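Side-chain contacts in lipoprotein (Mycoplasma mycoides subsp. capri, PDB 7ADK), which probably acts as a peptidase of the PA clan, the group that includes chymotrypsin-like proteases: residues V593-D598 with S837-N842; K279-A284 with K766-L771; E185-R190 with A224-F229. All coordinates share one frame; numbering follows the deposited sequence.

Contact 1: residues V593-D598 with S837-N842; sequences VKFFSD and SALFQN
The backbone around strand 594-595 passes the turn that carries L839 at V593 and F595, with F595 directed at the turn and V593 bordering it. In this turn the S837 N to F840 O bond of 3.1 Å and a weak return bond from F840 N to S837 O close two residues, A838 and L839, whose backbone angles fit a type I turn. L839 carries the whole contact from its side. Its CG lies beside the backbone N (chi1 -72°) and the chain then runs extended, which sends both methyls toward the strand. CD1 meets F595 at the rim of the ring, 3.8 Å from CE2 and near the ring plane, so the leucine touches an edge and does not lie over a face. The two side chains cross at about a right angle. CD2 takes a different course, to the backbone just before the strand: it approaches V593 O at 3.6 Å and lies 4.2 Å from V593 CG2. One branched tip is thus split between an aromatic edge and the backbone carbonyl and a methyl of V593. The phenylalanine has a second aromatic partner, F789, which it meets edge-to-face, and V593 and F595 both rest on L770 of strand 769-778. On the turn, D430 receives L839 N and S837 OG through its two carboxylate oxygens, while Q841 NE2 bonds A838 O at 3.0 Å, with an N-H...O angle of 161°. These bonds hold the backbone from which L839 projects. The turn follows strand 836-837 of the antiparallel sheet, whereas strand 594-595 pairs with 769-778 in the mixed sheet. The contact is therefore a small apolar join between two sheets, consistent with the two-barrel architecture of PA-clan peptidases.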
ATOM      1  N   VAL B 593       5.762  29.320 -11.002  1.00 64.96           N
ATOM      2  CA  VAL B 593       5.077  29.741  -9.773  1.00 64.96           C
ATOM      3  C   VAL B 593       4.915  31.255  -9.657  1.00 64.96           C
ATOM      4  O   VAL B 593       5.736  32.036 -10.141  1.00 64.96           O
ATOM      5  CB  VAL B 593       5.709  29.185  -8.492  1.00 64.96           C
ATOM      6  CG1 VAL B 593       5.866  27.676  -8.567  1.00 64.96           C
ATOM      7  CG2 VAL B 593       7.059  29.783  -8.128  1.00 64.96           C
ATOM      8  N   LYS B 594       3.837  31.631  -8.974  1.00 64.67           N
ATOM      9  CA  LYS B 594       3.450  32.967  -8.509  1.00 64.67           C
ATOM     10  C   LYS B 594       3.163  32.881  -7.008  1.00 64.67           C
ATOM     11  O   LYS B 594       3.059  31.786  -6.480  1.00 64.67           O
ATOM     12  CB  LYS B 594       2.216  33.413  -9.305  1.00 64.67           C
ATOM     13  CG  LYS B 594       2.481  33.720 -10.782  1.00 64.67           C
ATOM     14  CD  LYS B 594       1.196  33.788 -11.609  1.00 64.67           C
ATOM     15  CE  LYS B 594       0.580  32.404 -11.785  1.00 64.67           C
ATOM     16  NZ  LYS B 594      -0.634  32.407 -12.613  1.00 64.67           N
ATOM     17  N   PHE B 595       3.005  34.001  -6.319  1.00 64.21           N
ATOM     18  CA  PHE B 595       2.726  34.035  -4.878  1.00 64.21           C
ATOM     19  C   PHE B 595       1.403  34.737  -4.598  1.00 64.21           C
ATOM     20  O   PHE B 595       1.023  35.657  -5.318  1.00 64.21           O
ATOM     21  CB  PHE B 595       3.889  34.683  -4.124  1.00 64.21           C
ATOM     22  CG  PHE B 595       5.095  33.784  -4.023  1.00 64.21           C
ATOM     23  CD1 PHE B 595       5.217  32.911  -2.934  1.00 64.21           C
ATOM     24  CD2 PHE B 595       6.052  33.755  -5.047  1.00 64.21           C
ATOM     25  CE1 PHE B 595       6.291  32.020  -2.861  1.00 64.21           C
ATOM     26  CE2 PHE B 595       7.122  32.858  -4.975  1.00 64.21           C
ATOM     27  CZ  PHE B 595       7.252  32.000  -3.876  1.00 64.21           C
ATOM     28  N   PHE B 596       0.654  34.300  -3.594  1.00 70.15           N
ATOM     29  CA  PHE B 596      -0.680  34.836  -3.335  1.00 70.15           C
ATOM     30  C   PHE B 596      -0.630  36.230  -2.689  1.00 70.15           C
ATOM     31  O   PHE B 596      -0.306  36.362  -1.507  1.00 70.15           O
ATOM     32  CB  PHE B 596      -1.456  33.831  -2.496  1.00 70.15           C
ATOM     33  CG  PHE B 596      -2.921  34.169  -2.381  1.00 70.15           C
ATOM     34  CD1 PHE B 596      -3.804  33.814  -3.412  1.00 70.15           C
ATOM     35  CD2 PHE B 596      -3.409  34.823  -1.242  1.00 70.15           C
ATOM     36  CE1 PHE B 596      -5.168  34.094  -3.292  1.00 70.15           C
ATOM     37  CE2 PHE B 596      -4.777  35.075  -1.113  1.00 70.15           C
ATOM     38  CZ  PHE B 596      -5.657  34.712  -2.139  1.00 70.15           C
ATOM     39  N   SER B 597      -0.911  37.284  -3.463  1.00 76.73           N
ATOM     40  CA  SER B 597      -0.717  38.678  -3.045  1.00 76.73           C
ATOM     41  C   SER B 597      -1.857  39.266  -2.214  1.00 76.73           C
ATOM     42  O   SER B 597      -1.622  40.192  -1.443  1.00 76.73           O
ATOM     43  CB  SER B 597      -0.484  39.514  -4.288  1.00 76.73           C
ATOM     44  OG  SER B 597      -1.579  39.380  -5.155  1.00 76.73           O
ATOM     45  N   ASP B 598      -3.079  38.750  -2.336  1.00 78.35           N
ATOM     46  CA  ASP B 598      -4.220  39.183  -1.531  1.00 78.35           C
ATOM     47  C   ASP B 598      -4.013  38.884  -0.036  1.00 78.35           C
ATOM     48  O   ASP B 598      -3.504  37.834   0.348  1.00 78.35           O
ATOM     49  CB  ASP B 598      -5.539  38.547  -2.003  1.00 78.35           C
ATOM     50  CG  ASP B 598      -5.934  38.701  -3.472  1.00 78.35           C
ATOM     51  OD1 ASP B 598      -5.350  39.544  -4.178  1.00 78.35           O
ATOM     52  OD2 ASP B 598      -6.892  38.016  -3.900  1.00 78.35           O
ATOM     53  N   SER B 837      16.450  36.835 -12.576  1.00 78.37           N
ATOM     54  CA  SER B 837      15.927  35.571 -12.032  1.00 78.37           C
ATOM     55  C   SER B 837      14.579  35.230 -12.667  1.00 78.37           C
ATOM     56  O   SER B 837      13.913  36.135 -13.159  1.00 78.37           O
ATOM     57  CB  SER B 837      15.735  35.693 -10.523  1.00 78.37           C
ATOM     58  OG  SER B 837      16.235  34.572  -9.857  1.00 78.37           O
ATOM     59  N   ALA B 838      14.104  33.988 -12.629  1.00 73.61           N
ATOM     60  CA  ALA B 838      12.793  33.641 -13.178  1.00 73.61           C
ATOM     61  C   ALA B 838      11.609  34.338 -12.460  1.00 73.61           C
ATOM     62  O   ALA B 838      10.650  34.734 -13.119  1.00 73.61           O
ATOM     63  CB  ALA B 838      12.644  32.124 -13.180  1.00 73.61           C
ATOM     64  N   LEU B 839      11.674  34.537 -11.139  1.00 72.10           N
ATOM     65  CA  LEU B 839      10.738  35.386 -10.384  1.00 72.10           C
ATOM     66  C   LEU B 839      11.013  36.896 -10.499  1.00 72.10           C
ATOM     67  O   LEU B 839      10.113  37.700 -10.287  1.00 72.10           O
ATOM     68  CB  LEU B 839      10.763  35.002  -8.894  1.00 72.10           C
ATOM     69  CG  LEU B 839      10.111  33.668  -8.532  1.00 72.10           C
ATOM     70  CD1 LEU B 839      10.258  33.431  -7.040  1.00 72.10           C
ATOM     71  CD2 LEU B 839       8.632  33.639  -8.849  1.00 72.10           C
ATOM     72  N   PHE B 840      12.241  37.291 -10.812  1.00 76.95           N
ATOM     73  CA  PHE B 840      12.749  38.659 -10.734  1.00 76.95           C
ATOM     74  C   PHE B 840      13.390  39.065 -12.065  1.00 76.95           C
ATOM     75  O   PHE B 840      14.590  39.300 -12.160  1.00 76.95           O
ATOM     76  CB  PHE B 840      13.670  38.799  -9.508  1.00 76.95           C
ATOM     77  CG  PHE B 840      12.984  38.526  -8.180  1.00 76.95           C
ATOM     78  CD1 PHE B 840      12.164  39.510  -7.607  1.00 76.95           C
ATOM     79  CD2 PHE B 840      13.125  37.290  -7.524  1.00 76.95           C
ATOM     80  CE1 PHE B 840      11.472  39.251  -6.414  1.00 76.95           C
ATOM     81  CE2 PHE B 840      12.436  37.039  -6.328  1.00 76.95           C
ATOM     82  CZ  PHE B 840      11.605  38.014  -5.773  1.00 76.95           C
ATOM     83  N   GLN B 841      12.605  39.079 -13.140  1.00 80.47           N
ATOM     84  CA  GLN B 841      13.116  39.226 -14.514  1.00 80.47           C
ATOM     85  C   GLN B 841      13.619  40.637 -14.850  1.00 80.47           C
ATOM     86  O   GLN B 841      14.386  40.815 -15.788  1.00 80.47           O
ATOM     87  CB  GLN B 841      12.056  38.772 -15.520  1.00 80.47           C
ATOM     88  CG  GLN B 841      11.736  37.286 -15.384  1.00 80.47           C
ATOM     89  CD  GLN B 841      10.553  36.853 -16.225  1.00 80.47           C
ATOM     90  OE1 GLN B 841      10.377  37.239 -17.370  1.00 80.47           O
ATOM     91  NE2 GLN B 841       9.694  36.024 -15.697  1.00 80.47           N
ATOM     92  N   ASN B 842      13.234  41.633 -14.052  1.00 86.69           N
ATOM     93  CA  ASN B 842      13.804  42.982 -14.040  1.00 86.69           C
ATOM     94  C   ASN B 842      14.948  43.170 -13.010  1.00 86.69           C
ATOM     95  O   ASN B 842      15.483  44.271 -12.890  1.00 86.69           O
ATOM     96  CB  ASN B 842      12.663  43.998 -13.843  1.00 86.69           C
ATOM     97  CG  ASN B 842      11.618  43.974 -14.947  1.00 86.69           C
ATOM     98  OD1 ASN B 842      10.795  43.076 -15.027  1.00 86.69           O
ATOM     99  ND2 ASN B 842      11.598  44.951 -15.817  1.00 86.69           N
TER

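Contact 2: residues K279-A284 with K766-L771; sequences KTVGLA and KDNKLL
N768 reaches toward T280 and V281 of the 279-284 loop, and its side chain can be traced outward from the backbone. N768 has positive phi and, with K769, faces T765 in a G1 beta bulge; the asparagine stands at the bulge that opens strand 769-778. From CB, which points to the loop, chi1 of -153° carries CG away from the backbone N and into the contact. CG lies 3.9 Å from T280 CG2. The amide then divides its two ends between neighbouring residues: ND2 comes to 3.7 Å from the same T280 methyl, and OD1 lies 3.6 Å from V281 CG2. The asparagine slides past both partners in the opposite direction to theirs. T280 meets it with carbon because its CG2 stands anti to the backbone N, while OG1 serves N275 O and K591 NZ. The amide has its polar partners outside both segments: R764 NH1 of strand 761-765 gives a hydrogen bond to OD1, and ND2 makes a weak one to K591 O. K591 thereby touches both sides, through its amine to T280 and its carbonyl to N768. Chemically, a buried amide is set against two methyls and has its hydrogen bonding supplied from other residues; the bond from the guanidinium would be expected to polarise the C=O toward OD1.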
ATOM      1  N   LYS B 279       0.283  17.214 -13.173  1.00 67.44           N
ATOM      2  CA  LYS B 279       0.416  17.816 -14.511  1.00 67.44           C
ATOM      3  C   LYS B 279       0.503  19.363 -14.399  1.00 67.44           C
ATOM      4  O   LYS B 279       0.931  20.012 -15.350  1.00 67.44           O
ATOM      5  CB  LYS B 279      -0.606  17.233 -15.509  1.00 67.44           C
ATOM      6  CG  LYS B 279      -0.278  17.405 -17.003  1.00 67.44           C
ATOM      7  CD  LYS B 279       0.885  16.538 -17.496  1.00 67.44           C
ATOM      8  CE  LYS B 279       1.036  16.659 -19.009  1.00 67.44           C
ATOM      9  NZ  LYS B 279       1.956  15.646 -19.569  1.00 67.44           N
ATOM     10  N   THR B 280       0.275  19.911 -13.189  1.00 65.17           N
ATOM     11  CA  THR B 280       0.708  21.235 -12.737  1.00 65.17           C
ATOM     12  C   THR B 280       1.484  21.214 -11.409  1.00 65.17           C
ATOM     13  O   THR B 280       2.606  21.682 -11.401  1.00 65.17           O
ATOM     14  CB  THR B 280      -0.458  22.222 -12.670  1.00 65.17           C
ATOM     15  OG1 THR B 280      -1.157  22.237 -13.892  1.00 65.17           O
ATOM     16  CG2 THR B 280       0.025  23.636 -12.398  1.00 65.17           C
ATOM     17  N   VAL B 281       0.944  20.728 -10.285  1.00 62.50           N
ATOM     18  CA  VAL B 281       1.517  21.035  -8.941  1.00 62.50           C
ATOM     19  C   VAL B 281       2.432  19.975  -8.326  1.00 62.50           C
ATOM     20  O   VAL B 281       3.553  20.286  -7.943  1.00 62.50           O
ATOM     21  CB  VAL B 281       0.409  21.488  -7.966  1.00 62.50           C
ATOM     22  CG1 VAL B 281       0.794  21.454  -6.488  1.00 62.50           C
ATOM     23  CG2 VAL B 281      -0.015  22.906  -8.342  1.00 62.50           C
ATOM     24  N   GLY B 282       1.972  18.747  -8.135  1.00 59.09           N
ATOM     25  CA  GLY B 282       2.726  17.682  -7.463  1.00 59.09           C
ATOM     26  C   GLY B 282       3.639  16.876  -8.360  1.00 59.09           C
ATOM     27  O   GLY B 282       4.352  15.974  -7.946  1.00 59.09           O
ATOM     28  N   LEU B 283       3.577  17.217  -9.626  1.00 62.40           N
ATOM     29  CA  LEU B 283       4.324  16.704 -10.750  1.00 62.40           C
ATOM     30  C   LEU B 283       4.900  17.931 -11.427  1.00 62.40           C
ATOM     31  O   LEU B 283       4.270  18.981 -11.440  1.00 62.40           O
ATOM     32  CB  LEU B 283       3.350  15.902 -11.626  1.00 62.40           C
ATOM     33  CG  LEU B 283       3.775  15.561 -13.060  1.00 62.40           C
ATOM     34  CD1 LEU B 283       2.769  14.564 -13.629  1.00 62.40           C
ATOM     35  CD2 LEU B 283       3.794  16.785 -13.976  1.00 62.40           C
ATOM     36  N   ALA B 284       6.093  17.817 -11.968  1.00 63.61           N
ATOM     37  CA  ALA B 284       6.857  18.953 -12.470  1.00 63.61           C
ATOM     38  C   ALA B 284       7.312  20.020 -11.463  1.00 63.61           C
ATOM     39  O   ALA B 284       8.416  20.505 -11.628  1.00 63.61           O
ATOM     40  CB  ALA B 284       6.228  19.547 -13.716  1.00 63.61           C
ATOM     41  N   LYS B 766      -5.688  28.170  -7.138  1.00 71.96           N
ATOM     42  CA  LYS B 766      -6.128  27.717  -8.471  1.00 71.96           C
ATOM     43  C   LYS B 766      -5.183  27.934  -9.647  1.00 71.96           C
ATOM     44  O   LYS B 766      -5.028  27.019 -10.453  1.00 71.96           O
ATOM     45  CB  LYS B 766      -7.439  28.425  -8.821  1.00 71.96           C
ATOM     46  CG  LYS B 766      -8.637  27.956  -7.995  1.00 71.96           C
ATOM     47  CD  LYS B 766      -9.932  28.682  -8.371  1.00 71.96           C
ATOM     48  CE  LYS B 766     -10.303  28.583  -9.858  1.00 71.96           C
ATOM     49  NZ  LYS B 766     -11.567  29.277 -10.174  1.00 71.96           N
ATOM     50  N   ASP B 767      -4.596  29.119  -9.790  1.00 70.35           N
ATOM     51  CA  ASP B 767      -3.779  29.470 -10.957  1.00 70.35           C
ATOM     52  C   ASP B 767      -2.272  29.296 -10.716  1.00 70.35           C
ATOM     53  O   ASP B 767      -1.447  30.013 -11.286  1.00 70.35           O
ATOM     54  CB  ASP B 767      -4.167  30.842 -11.511  1.00 70.35           C
ATOM     55  CG  ASP B 767      -3.731  32.020 -10.647  1.00 70.35           C
ATOM     56  OD1 ASP B 767      -4.080  32.068  -9.449  1.00 70.35           O
ATOM     57  OD2 ASP B 767      -3.054  32.936 -11.180  1.00 70.35           O
ATOM     58  N   ASN B 768      -1.912  28.333  -9.865  1.00 68.14           N
ATOM     59  CA  ASN B 768      -0.549  28.030  -9.441  1.00 68.14           C
ATOM     60  C   ASN B 768       0.095  29.179  -8.646  1.00 68.14           C
ATOM     61  O   ASN B 768       1.237  29.578  -8.885  1.00 68.14           O
ATOM     62  CB  ASN B 768       0.272  27.472 -10.623  1.00 68.14           C
ATOM     63  CG  ASN B 768       1.401  26.569 -10.210  1.00 68.14           C
ATOM     64  OD1 ASN B 768       1.479  26.104  -9.085  1.00 68.14           O
ATOM     65  ND2 ASN B 768       2.316  26.261 -11.092  1.00 68.14           N
ATOM     66  N   LYS B 769      -0.668  29.732  -7.694  1.00 67.03           N
ATOM     67  CA  LYS B 769      -0.209  30.747  -6.731  1.00 67.03           C
ATOM     68  C   LYS B 769       0.120  30.104  -5.385  1.00 67.03           C
ATOM     69  O   LYS B 769      -0.763  29.612  -4.695  1.00 67.03           O
ATOM     70  CB  LYS B 769      -1.268  31.840  -6.548  1.00 67.03           C
ATOM     71  CG  LYS B 769      -1.178  32.952  -7.589  1.00 67.03           C
ATOM     72  CD  LYS B 769      -2.200  34.054  -7.293  1.00 67.03           C
ATOM     73  CE  LYS B 769      -2.116  35.235  -8.265  1.00 67.03           C
ATOM     74  NZ  LYS B 769      -3.002  35.081  -9.432  1.00 67.03           N
ATOM     75  N   LEU B 770       1.386  30.165  -4.991  1.00 63.23           N
ATOM     76  CA  LEU B 770       1.936  29.714  -3.717  1.00 63.23           C
ATOM     77  C   LEU B 770       1.387  30.542  -2.562  1.00 63.23           C
ATOM     78  O   LEU B 770       1.518  31.760  -2.538  1.00 63.23           O
ATOM     79  CB  LEU B 770       3.465  29.835  -3.771  1.00 63.23           C
ATOM     80  CG  LEU B 770       4.175  28.806  -4.656  1.00 63.23           C
ATOM     81  CD1 LEU B 770       5.622  29.217  -4.834  1.00 63.23           C
ATOM     82  CD2 LEU B 770       4.194  27.437  -4.004  1.00 63.23           C
ATOM     83  N   LEU B 771       0.784  29.876  -1.581  1.00 62.03           N
ATOM     84  CA  LEU B 771      -0.039  30.510  -0.547  1.00 62.03           C
ATOM     85  C   LEU B 771       0.512  30.280   0.858  1.00 62.03           C
ATOM     86  O   LEU B 771       0.711  31.237   1.609  1.00 62.03           O
ATOM     87  CB  LEU B 771      -1.482  30.003  -0.714  1.00 62.03           C
ATOM     88  CG  LEU B 771      -2.470  30.428   0.383  1.00 62.03           C
ATOM     89  CD1 LEU B 771      -2.633  31.933   0.469  1.00 62.03           C
ATOM     90  CD2 LEU B 771      -3.837  29.829   0.077  1.00 62.03           C
TER

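Contact 3: residues E185-R190 with A224-F229; sequences ERYMTR and AAISNF
M188 and I226 meet at about a right angle, the sulfur of one against the CG1 branch of the other. Their CA atoms lie 7.0 Å apart, the nearest across the two segments. M188 reaches this position by bending: chi2 of -56° brings SD to 3.5 Å from I226 CG1, and the further bend at chi3 (-51°) turns the terminal CE toward A225, 4.4 Å from its CB. Y187, on the preceding helix position, approaches I226 from another direction. It presents CE2 at the ring edge, 4.3 Å from I226 CG2, and I226 O lies 4.2 Å from Y187 CE2, near the ring plane. The isoleucine is thus flanked by a thioether on CG1 and an aromatic edge on CG2. The tyrosine hydroxyl belongs to another partner, Q700 NE2. Next to the isoleucine, S227 OG is joined to K250 NZ; its short bond to I226 O has doubtful geometry. Inside helix 176-192, R186 O accepts from R190 N and T189 OG1 on one face of its plane. The contact is plain helix-helix packing of apolar groups: the consecutive residues Y187 and M188 of helix 176-192 pack on A225 and I226, in the weakly bonded part of helix 220-226.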
ATOM      1  N   GLU B 185     -18.601  25.946  22.785  1.00 81.98           N
ATOM      2  CA  GLU B 185     -19.225  25.430  24.012  1.00 81.98           C
ATOM      3  C   GLU B 185     -19.258  23.888  24.086  1.00 81.98           C
ATOM      4  O   GLU B 185     -19.626  23.335  25.119  1.00 81.98           O
ATOM      5  CB  GLU B 185     -20.591  26.087  24.284  1.00 81.98           C
ATOM      6  CG  GLU B 185     -21.775  25.533  23.494  1.00 81.98           C
ATOM      7  CD  GLU B 185     -23.165  25.878  24.054  1.00 81.98           C
ATOM      8  OE1 GLU B 185     -23.285  26.558  25.085  1.00 81.98           O
ATOM      9  OE2 GLU B 185     -24.169  25.421  23.479  1.00 81.98           O
ATOM     10  N   ARG B 186     -18.870  23.189  23.016  1.00 79.69           N
ATOM     11  CA  ARG B 186     -18.705  21.731  22.915  1.00 79.69           C
ATOM     12  C   ARG B 186     -17.239  21.330  22.985  1.00 79.69           C
ATOM     13  O   ARG B 186     -16.887  20.410  23.710  1.00 79.69           O
ATOM     14  CB  ARG B 186     -19.368  21.242  21.624  1.00 79.69           C
ATOM     15  CG  ARG B 186     -20.852  21.407  21.731  1.00 79.69           C
ATOM     16  CD  ARG B 186     -21.688  21.167  20.505  1.00 79.69           C
ATOM     17  NE  ARG B 186     -23.120  21.185  20.837  1.00 79.69           N
ATOM     18  CZ  ARG B 186     -23.796  22.163  21.413  1.00 79.69           C
ATOM     19  NH1 ARG B 186     -23.333  23.369  21.526  1.00 79.69           N
ATOM     20  NH2 ARG B 186     -24.967  21.934  21.910  1.00 79.69           N
ATOM     21  N   TYR B 187     -16.363  22.077  22.334  1.00 77.39           N
ATOM     22  CA  TYR B 187     -14.924  21.886  22.402  1.00 77.39           C
ATOM     23  C   TYR B 187     -14.403  22.098  23.821  1.00 77.39           C
ATOM     24  O   TYR B 187     -13.599  21.326  24.321  1.00 77.39           O
ATOM     25  CB  TYR B 187     -14.252  22.834  21.410  1.00 77.39           C
ATOM     26  CG  TYR B 187     -12.826  22.455  21.101  1.00 77.39           C
ATOM     27  CD1 TYR B 187     -12.584  21.444  20.159  1.00 77.39           C
ATOM     28  CD2 TYR B 187     -11.749  23.087  21.753  1.00 77.39           C
ATOM     29  CE1 TYR B 187     -11.270  21.057  19.864  1.00 77.39           C
ATOM     30  CE2 TYR B 187     -10.431  22.709  21.452  1.00 77.39           C
ATOM     31  CZ  TYR B 187     -10.192  21.690  20.512  1.00 77.39           C
ATOM     32  OH  TYR B 187      -8.925  21.329  20.216  1.00 77.39           O
ATOM     33  N   MET B 188     -14.909  23.119  24.508  1.00 86.23           N
ATOM     34  CA  MET B 188     -14.546  23.420  25.893  1.00 86.23           C
ATOM     35  C   MET B 188     -15.002  22.377  26.926  1.00 86.23           C
ATOM     36  O   MET B 188     -14.364  22.289  27.967  1.00 86.23           O
ATOM     37  CB  MET B 188     -15.070  24.809  26.280  1.00 86.23           C
ATOM     38  CG  MET B 188     -14.289  25.947  25.628  1.00 86.23           C
ATOM     39  SD  MET B 188     -12.506  25.944  25.921  1.00 86.23           S
ATOM     40  CE  MET B 188     -12.397  25.781  27.708  1.00 86.23           C
ATOM     41  N   THR B 189     -16.040  21.570  26.688  1.00 86.23           N
ATOM     42  CA  THR B 189     -16.482  20.520  27.623  1.00 86.23           C
ATOM     43  C   THR B 189     -15.734  19.205  27.412  1.00 86.23           C
ATOM     44  O   THR B 189     -15.374  18.563  28.402  1.00 86.23           O
ATOM     45  CB  THR B 189     -17.998  20.297  27.595  1.00 86.23           C
ATOM     46  OG1 THR B 189     -18.417  19.899  26.323  1.00 86.23           O
ATOM     47  CG2 THR B 189     -18.750  21.544  28.000  1.00 86.23           C
ATOM     48  N   ARG B 190     -15.363  18.837  26.171  1.00 87.22           N
ATOM     49  CA  ARG B 190     -14.373  17.757  25.946  1.00 87.22           C
ATOM     50  C   ARG B 190     -13.000  18.118  26.528  1.00 87.22           C
ATOM     51  O   ARG B 190     -12.313  17.273  27.098  1.00 87.22           O
ATOM     52  CB  ARG B 190     -14.285  17.296  24.473  1.00 87.22           C
ATOM     53  CG  ARG B 190     -13.734  18.343  23.494  1.00 87.22           C
ATOM     54  CD  ARG B 190     -13.394  17.817  22.090  1.00 87.22           C
ATOM     55  NE  ARG B 190     -12.308  16.817  22.073  1.00 87.22           N
ATOM     56  CZ  ARG B 190     -11.015  17.007  22.243  1.00 87.22           C
ATOM     57  NH1 ARG B 190     -10.497  18.181  22.447  1.00 87.22           N
ATOM     58  NH2 ARG B 190     -10.209  15.993  22.192  1.00 87.22           N
ATOM     59  N   ALA B 224      -7.359  30.614  28.004  1.00 86.21           N
ATOM     60  CA  ALA B 224      -6.354  30.086  28.914  1.00 86.21           C
ATOM     61  C   ALA B 224      -6.216  28.557  28.852  1.00 86.21           C
ATOM     62  O   ALA B 224      -5.219  28.041  29.357  1.00 86.21           O
ATOM     63  CB  ALA B 224      -6.695  30.565  30.316  1.00 86.21           C
ATOM     64  N   ALA B 225      -7.163  27.839  28.244  1.00 84.33           N
ATOM     65  CA  ALA B 225      -7.160  26.381  28.111  1.00 84.33           C
ATOM     66  C   ALA B 225      -7.374  25.828  26.682  1.00 84.33           C
ATOM     67  O   ALA B 225      -6.938  24.705  26.453  1.00 84.33           O
ATOM     68  CB  ALA B 225      -8.204  25.824  29.080  1.00 84.33           C
ATOM     69  N   ILE B 226      -8.001  26.553  25.732  1.00 85.70           N
ATOM     70  CA  ILE B 226      -8.248  26.077  24.334  1.00 85.70           C
ATOM     71  C   ILE B 226      -6.957  25.527  23.731  1.00 85.70           C
ATOM     72  O   ILE B 226      -6.959  24.505  23.046  1.00 85.70           O
ATOM     73  CB  ILE B 226      -8.866  27.161  23.401  1.00 85.70           C
ATOM     74  CG1 ILE B 226     -10.321  27.518  23.755  1.00 85.70           C
ATOM     75  CG2 ILE B 226      -8.895  26.669  21.950  1.00 85.70           C
ATOM     76  CD1 ILE B 226     -10.814  28.826  23.156  1.00 85.70           C
ATOM     77  N   SER B 227      -5.838  26.181  24.036  1.00 83.52           N
ATOM     78  CA  SER B 227      -4.496  25.606  24.074  1.00 83.52           C
ATOM     79  C   SER B 227      -3.613  26.481  24.976  1.00 83.52           C
ATOM     80  O   SER B 227      -4.099  27.318  25.739  1.00 83.52           O
ATOM     81  CB  SER B 227      -3.900  25.460  22.662  1.00 83.52           C
ATOM     82  OG  SER B 227      -4.611  24.510  21.916  1.00 83.52           O
ATOM     83  N   ASN B 228      -2.302  26.352  24.852  1.00 83.00           N
ATOM     84  CA  ASN B 228      -1.307  27.218  25.461  1.00 83.00           C
ATOM     85  C   ASN B 228      -1.255  28.644  24.850  1.00 83.00           C
ATOM     86  O   ASN B 228      -0.191  29.091  24.418  1.00 83.00           O
ATOM     87  CB  ASN B 228       0.014  26.463  25.316  1.00 83.00           C
ATOM     88  N   PHE B 229      -2.386  29.362  24.761  1.00 73.91           N
ATOM     89  CA  PHE B 229      -2.457  30.709  24.173  1.00 73.91           C
ATOM     90  C   PHE B 229      -1.860  31.777  25.111  1.00 73.91           C
ATOM     91  O   PHE B 229      -1.790  31.573  26.322  1.00 73.91           O
ATOM     92  CB  PHE B 229      -3.898  31.128  23.816  1.00 73.91           C
ATOM     93  CG  PHE B 229      -4.682  30.488  22.668  1.00 73.91           C
ATOM     94  CD1 PHE B 229      -4.648  29.111  22.398  1.00 73.91           C
ATOM     95  CD2 PHE B 229      -5.591  31.295  21.949  1.00 73.91           C
ATOM     96  CE1 PHE B 229      -5.522  28.545  21.453  1.00 73.91           C
ATOM     97  CE2 PHE B 229      -6.466  30.728  21.008  1.00 73.91           C
ATOM     98  CZ  PHE B 229      -6.428  29.352  20.762  1.00 73.91           C
TER

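How the contacts relate
From the N terminus, contact 3 comes first and closes a local loop, with 33 residues between 185-190 and 224-229, joining two helices. It is complete before either other contact opens. Contact 2 then opens at 279-284 and contact 1 at 593-598; contact 2 closes at 766-771 and contact 1 at 837-842, so the two long loops cross. Contact 2 ties the loop before strand 289-293 to the mixed sheet, and contact 1 ties that sheet to the turn after strand 836-837. They also touch, K594 O lying 2.8 Å from L770 N, a probable hydrogen bond between neighbouring strands. Contact 3 lies apart, its centre about 36 Å from that of contact 2.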